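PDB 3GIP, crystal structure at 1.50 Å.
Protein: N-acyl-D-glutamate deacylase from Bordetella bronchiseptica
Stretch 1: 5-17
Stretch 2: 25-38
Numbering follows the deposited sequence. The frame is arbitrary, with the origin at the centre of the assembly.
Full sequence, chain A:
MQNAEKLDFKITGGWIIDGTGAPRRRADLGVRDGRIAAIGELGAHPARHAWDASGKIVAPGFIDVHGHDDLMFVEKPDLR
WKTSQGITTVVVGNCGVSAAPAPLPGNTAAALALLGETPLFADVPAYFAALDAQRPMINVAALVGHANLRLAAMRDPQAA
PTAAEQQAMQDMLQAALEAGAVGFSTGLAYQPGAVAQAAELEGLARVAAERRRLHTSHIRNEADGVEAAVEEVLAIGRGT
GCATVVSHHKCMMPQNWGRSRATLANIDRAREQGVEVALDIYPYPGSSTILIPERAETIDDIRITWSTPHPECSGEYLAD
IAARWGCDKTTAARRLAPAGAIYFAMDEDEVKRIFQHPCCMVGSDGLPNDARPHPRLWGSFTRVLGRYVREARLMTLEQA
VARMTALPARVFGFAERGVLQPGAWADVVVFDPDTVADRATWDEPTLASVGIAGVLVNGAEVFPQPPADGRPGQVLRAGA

Stretch 1 (5-17) EKLDFKITGGWII
Stretch 2 25-38: RRADLGVRDGRIAA

An antiparallel pairing need not keep one register, and here the pairing breaks and resumes one residue out of step. Asp 28 (m) OD1 accepts from Gly 13 N (2.9 Å), weakly from Thr 12 (t) OG1 (3.0 Å), and from Arg 26 NH1 and NH2 (3.0 Å each) in a salt bridge. Gly 13 (phi/psi 75/-4) and Gly 14 (-96/-176) carry the chain past, and a water bridges the gap, donating to Ile 11 O and Ala 27 O (2.8 and 2.9 Å) and accepting from Gly 14 N (3.0 Å).

Before the break, strand 9-12 runs at 173° to strand 28-32, 4.6 Å away at closest approach. Phe 9 pairs with Val 31 (Phe 9 N to Val 31 O 3.2 Å, Val 31 N to Phe 9 O 2.7 Å) and Ile 11 with Leu 29 (Ile 11 N to Leu 29 O and Leu 29 N to Ile 11 O, 2.9 Å each). Their side chains share one sheet face: Phe 9 CB lies 3.8 Å from Val 31 CB, and Ile 11 CD1 (m, t) 4.1 Å from Leu 29 CD2 (t, p). Between them, Lys 10 faces Gly 30, CA to CA 4.4 Å; a CB on Gly 30 would crowd Leu 7 CD1.

Beyond the break, Ile 16 N meets Arg 25 O at 2.7 Å and Arg 25 N meets Ile 16 O at 3.0 Å. Trp 15 (chi1 -74°, chi2 76°) lays its six-membered ring under Arg 26 CB, 3.9 Å from the centroid.

At the other end, a type I' turn spans Arg 32 to Arg 35. Asp 8 OD2 accepts from Asp 33 N (2.7 Å). Arg 32 (t, t, m, chi4 108°) donates from NH2 to Glu 5 O (2.8 Å) and from NE to Lys 6 O (3.3 Å), its guanidinium sandwiched between Leu 7 CD2 and Glu 5 CB.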

# COMPACT_ATOMS: atom_id res chain seq x y z
N GLU A 5 30.72 -15.22 -17.65
CA GLU A 5 30.80 -13.79 -17.24
C GLU A 5 30.54 -13.68 -15.74
O GLU A 5 29.59 -14.25 -15.22
CB GLU A 5 29.78 -12.96 -18.01
CG GLU A 5 29.96 -11.46 -17.87
CD GLU A 5 28.94 -10.67 -18.67
OE1 GLU A 5 28.74 -10.98 -19.86
OE2 GLU A 5 28.34 -9.73 -18.10
N LYS A 6 31.40 -12.93 -15.05
CA LYS A 6 31.27 -12.76 -13.61
C LYS A 6 29.91 -12.22 -13.19
O LYS A 6 29.36 -11.31 -13.83
CB LYS A 6 32.38 -11.83 -13.10
CG LYS A 6 32.52 -11.78 -11.59
CD LYS A 6 33.78 -11.03 -11.20
CE LYS A 6 34.00 -11.07 -9.69
NZ LYS A 6 35.29 -10.43 -9.32
N LEU A 7 29.37 -12.78 -12.11
CA LEU A 7 28.08 -12.35 -11.58
C LEU A 7 28.30 -11.13 -10.70
O LEU A 7 29.35 -10.98 -10.08
CB LEU A 7 27.46 -13.47 -10.73
CG LEU A 7 26.95 -14.73 -11.43
CD1 LEU A 7 26.60 -15.78 -10.39
CD2 LEU A 7 25.74 -14.38 -12.28
N ASP A 8 27.30 -10.25 -10.65
CA ASP A 8 27.41 -9.06 -9.83
C ASP A 8 27.07 -9.40 -8.38
O ASP A 8 27.59 -8.78 -7.45
CB ASP A 8 26.47 -7.96 -10.33
CG ASP A 8 26.90 -7.40 -11.67
OD1 ASP A 8 28.10 -7.09 -11.81
OD2 ASP A 8 26.05 -7.25 -12.57
N PHE A 9 26.22 -10.41 -8.21
CA PHE A 9 25.80 -10.84 -6.89
C PHE A 9 25.36 -12.30 -6.94
O PHE A 9 24.90 -12.79 -7.96
CB PHE A 9 24.62 -9.98 -6.42
CG PHE A 9 24.73 -9.48 -5.01
CD1 PHE A 9 24.83 -8.11 -4.76
CD2 PHE A 9 24.71 -10.35 -3.93
CE1 PHE A 9 24.91 -7.62 -3.46
CE2 PHE A 9 24.79 -9.87 -2.62
CZ PHE A 9 24.89 -8.50 -2.38
N LYS A 10 25.53 -13.00 -5.83
CA LYS A 10 25.09 -14.38 -5.74
C LYS A 10 24.68 -14.63 -4.30
O LYS A 10 25.34 -14.16 -3.37
CB LYS A 10 26.17 -15.37 -6.19
CG LYS A 10 27.34 -15.59 -5.24
CD LYS A 10 28.21 -16.71 -5.78
CE LYS A 10 29.38 -17.04 -4.86
NZ LYS A 10 30.19 -18.18 -5.38
N ILE A 11 23.57 -15.33 -4.12
CA ILE A 11 23.05 -15.66 -2.80
C ILE A 11 23.01 -17.18 -2.75
O ILE A 11 22.21 -17.82 -3.44
CB ILE A 11 21.63 -15.09 -2.62
CG1 ILE A 11 21.67 -13.57 -2.86
CG2 ILE A 11 21.11 -15.41 -1.23
CD1 ILE A 11 20.30 -12.92 -2.88
N THR A 12 23.87 -17.75 -1.92
CA THR A 12 23.98 -19.20 -1.84
C THR A 12 23.59 -19.90 -0.54
O THR A 12 23.46 -19.27 0.51
CB THR A 12 25.43 -19.62 -2.16
OG1 THR A 12 25.55 -21.04 -2.05
CG2 THR A 12 26.39 -18.95 -1.19
N GLY A 13 23.39 -21.21 -0.65
CA GLY A 13 23.05 -22.03 0.50
C GLY A 13 21.65 -21.96 1.06
O GLY A 13 21.32 -22.71 1.98
N GLY A 14 20.81 -21.09 0.51
CA GLY A 14 19.46 -20.96 1.03
C GLY A 14 18.40 -21.75 0.29
O GLY A 14 18.69 -22.52 -0.63
N TRP A 15 17.15 -21.56 0.71
CA TRP A 15 16.01 -22.21 0.10
C TRP A 15 15.20 -21.16 -0.64
O TRP A 15 14.80 -20.14 -0.07
CB TRP A 15 15.15 -22.91 1.15
CG TRP A 15 15.77 -24.15 1.69
CD1 TRP A 15 16.81 -24.24 2.58
CD2 TRP A 15 15.45 -25.50 1.32
NE1 TRP A 15 17.15 -25.55 2.78
CE2 TRP A 15 16.34 -26.35 2.02
CE3 TRP A 15 14.51 -26.07 0.45
CZ2 TRP A 15 16.30 -27.74 1.89
CZ3 TRP A 15 14.47 -27.46 0.32
CH2 TRP A 15 15.36 -28.28 1.04
N ILE A 16 14.95 -21.42 -1.91
CA ILE A 16 14.20 -20.49 -2.74
C ILE A 16 12.69 -20.69 -2.73
O ILE A 16 12.20 -21.79 -2.95
CB ILE A 16 14.66 -20.59 -4.22
CG1 ILE A 16 16.13 -20.19 -4.35
CG2 ILE A 16 13.77 -19.71 -5.09
CD1 ILE A 16 16.39 -18.73 -4.12
N ILE A 17 11.97 -19.61 -2.45
CA ILE A 17 10.52 -19.60 -2.52
C ILE A 17 10.38 -18.52 -3.59
O ILE A 17 10.49 -17.33 -3.31
CB ILE A 17 9.86 -19.18 -1.19
CG1 ILE A 17 10.02 -20.32 -0.17
CG2 ILE A 17 8.37 -18.88 -1.41
CD1 ILE A 17 9.22 -20.14 1.10
N ARG A 25 12.72 -24.71 -2.59
CA ARG A 25 13.76 -25.60 -3.09
C ARG A 25 15.17 -25.09 -2.81
O ARG A 25 15.42 -23.89 -2.82
CB ARG A 25 13.57 -25.83 -4.59
CG ARG A 25 13.53 -24.57 -5.45
CD ARG A 25 13.01 -24.91 -6.84
NE ARG A 25 12.81 -23.74 -7.70
CZ ARG A 25 13.79 -23.00 -8.20
NH1 ARG A 25 15.05 -23.30 -7.93
NH2 ARG A 25 13.50 -21.96 -8.98
N ARG A 26 16.08 -26.02 -2.55
CA ARG A 26 17.47 -25.69 -2.27
C ARG A 26 18.17 -25.30 -3.56
O ARG A 26 18.41 -26.14 -4.43
CB ARG A 26 18.18 -26.88 -1.63
CG ARG A 26 19.69 -26.74 -1.54
CD ARG A 26 20.12 -25.72 -0.50
NE ARG A 26 21.53 -25.37 -0.66
CZ ARG A 26 21.99 -24.49 -1.55
NH1 ARG A 26 21.14 -23.85 -2.35
NH2 ARG A 26 23.29 -24.25 -1.65
N ALA A 27 18.50 -24.02 -3.70
CA ALA A 27 19.17 -23.52 -4.89
C ALA A 27 19.80 -22.15 -4.64
O ALA A 27 19.40 -21.44 -3.72
CB ALA A 27 18.17 -23.43 -6.04
N ASP A 28 20.78 -21.79 -5.46
CA ASP A 28 21.45 -20.50 -5.33
C ASP A 28 20.89 -19.53 -6.37
O ASP A 28 20.40 -19.94 -7.42
CB ASP A 28 22.96 -20.64 -5.53
CG ASP A 28 23.58 -21.67 -4.61
OD1 ASP A 28 23.08 -21.84 -3.49
OD2 ASP A 28 24.58 -22.30 -5.02
N LEU A 29 20.98 -18.24 -6.08
CA LEU A 29 20.48 -17.21 -6.99
C LEU A 29 21.63 -16.34 -7.48
O LEU A 29 22.43 -15.85 -6.68
CB LEU A 29 19.44 -16.34 -6.28
CG LEU A 29 18.74 -15.25 -7.10
CD1 LEU A 29 17.65 -15.88 -7.96
CD2 LEU A 29 18.13 -14.23 -6.16
N GLY A 30 21.71 -16.15 -8.79
CA GLY A 30 22.75 -15.33 -9.37
C GLY A 30 22.18 -14.06 -9.99
O GLY A 30 21.13 -14.09 -10.62
N VAL A 31 22.88 -12.95 -9.80
CA VAL A 31 22.43 -11.67 -10.34
C VAL A 31 23.48 -11.00 -11.21
O VAL A 31 24.67 -11.02 -10.90
CB VAL A 31 22.06 -10.70 -9.19
CG1 VAL A 31 21.65 -9.35 -9.75
CG2 VAL A 31 20.94 -11.29 -8.35
N ARG A 32 23.03 -10.40 -12.31
CA ARG A 32 23.92 -9.67 -13.20
C ARG A 32 23.15 -8.60 -13.94
O ARG A 32 22.06 -8.85 -14.47
CB ARG A 32 24.60 -10.60 -14.21
CG ARG A 32 25.69 -9.89 -15.00
CD ARG A 32 26.22 -10.69 -16.17
NE ARG A 32 26.81 -11.96 -15.76
CZ ARG A 32 26.25 -13.15 -15.98
NH1 ARG A 32 25.09 -13.22 -16.61
NH2 ARG A 32 26.86 -14.26 -15.59
N ASP A 33 23.70 -7.39 -13.97
CA ASP A 33 23.08 -6.27 -14.64
C ASP A 33 21.67 -5.98 -14.13
O ASP A 33 20.78 -5.61 -14.89
CB ASP A 33 23.05 -6.51 -16.15
CG ASP A 33 24.44 -6.73 -16.73
OD1 ASP A 33 25.31 -5.86 -16.51
OD2 ASP A 33 24.66 -7.76 -17.40
N GLY A 34 21.49 -6.16 -12.82
CA GLY A 34 20.21 -5.89 -12.18
C GLY A 34 19.15 -6.96 -12.33
O GLY A 34 18.06 -6.84 -11.77
N ARG A 35 19.46 -8.02 -13.08
CA ARG A 35 18.50 -9.09 -13.32
C ARG A 35 18.96 -10.42 -12.75
O ARG A 35 20.13 -10.60 -12.42
CB ARG A 35 18.30 -9.26 -14.83
CG ARG A 35 17.95 -8.00 -15.58
CD ARG A 35 16.46 -7.88 -15.77
NE ARG A 35 16.12 -6.87 -16.76
CZ ARG A 35 14.91 -6.73 -17.29
NH1 ARG A 35 13.93 -7.55 -16.93
NH2 ARG A 35 14.67 -5.78 -18.18
N ILE A 36 18.02 -11.35 -12.63
CA ILE A 36 18.34 -12.68 -12.14
C ILE A 36 18.99 -13.37 -13.34
O ILE A 36 18.33 -13.64 -14.35
CB ILE A 36 17.07 -13.44 -11.71
CG1 ILE A 36 16.40 -12.68 -10.56
CG2 ILE A 36 17.42 -14.85 -11.28
CD1 ILE A 36 15.12 -13.31 -10.06
N ALA A 37 20.29 -13.62 -13.24
CA ALA A 37 21.04 -14.23 -14.33
C ALA A 37 21.03 -15.75 -14.32
O ALA A 37 21.22 -16.37 -15.37
CB ALA A 37 22.48 -13.72 -14.30
N ALA A 38 20.82 -16.35 -13.16
CA ALA A 38 20.81 -17.80 -13.07
C ALA A 38 20.32 -18.29 -11.72
O ALA A 38 20.38 -17.57 -10.72
CB ALA A 38 22.20 -18.35 -13.35
O HOH W 1 23.42 -6.22 -10.75
O HOH W 2 20.45 -19.45 -1.95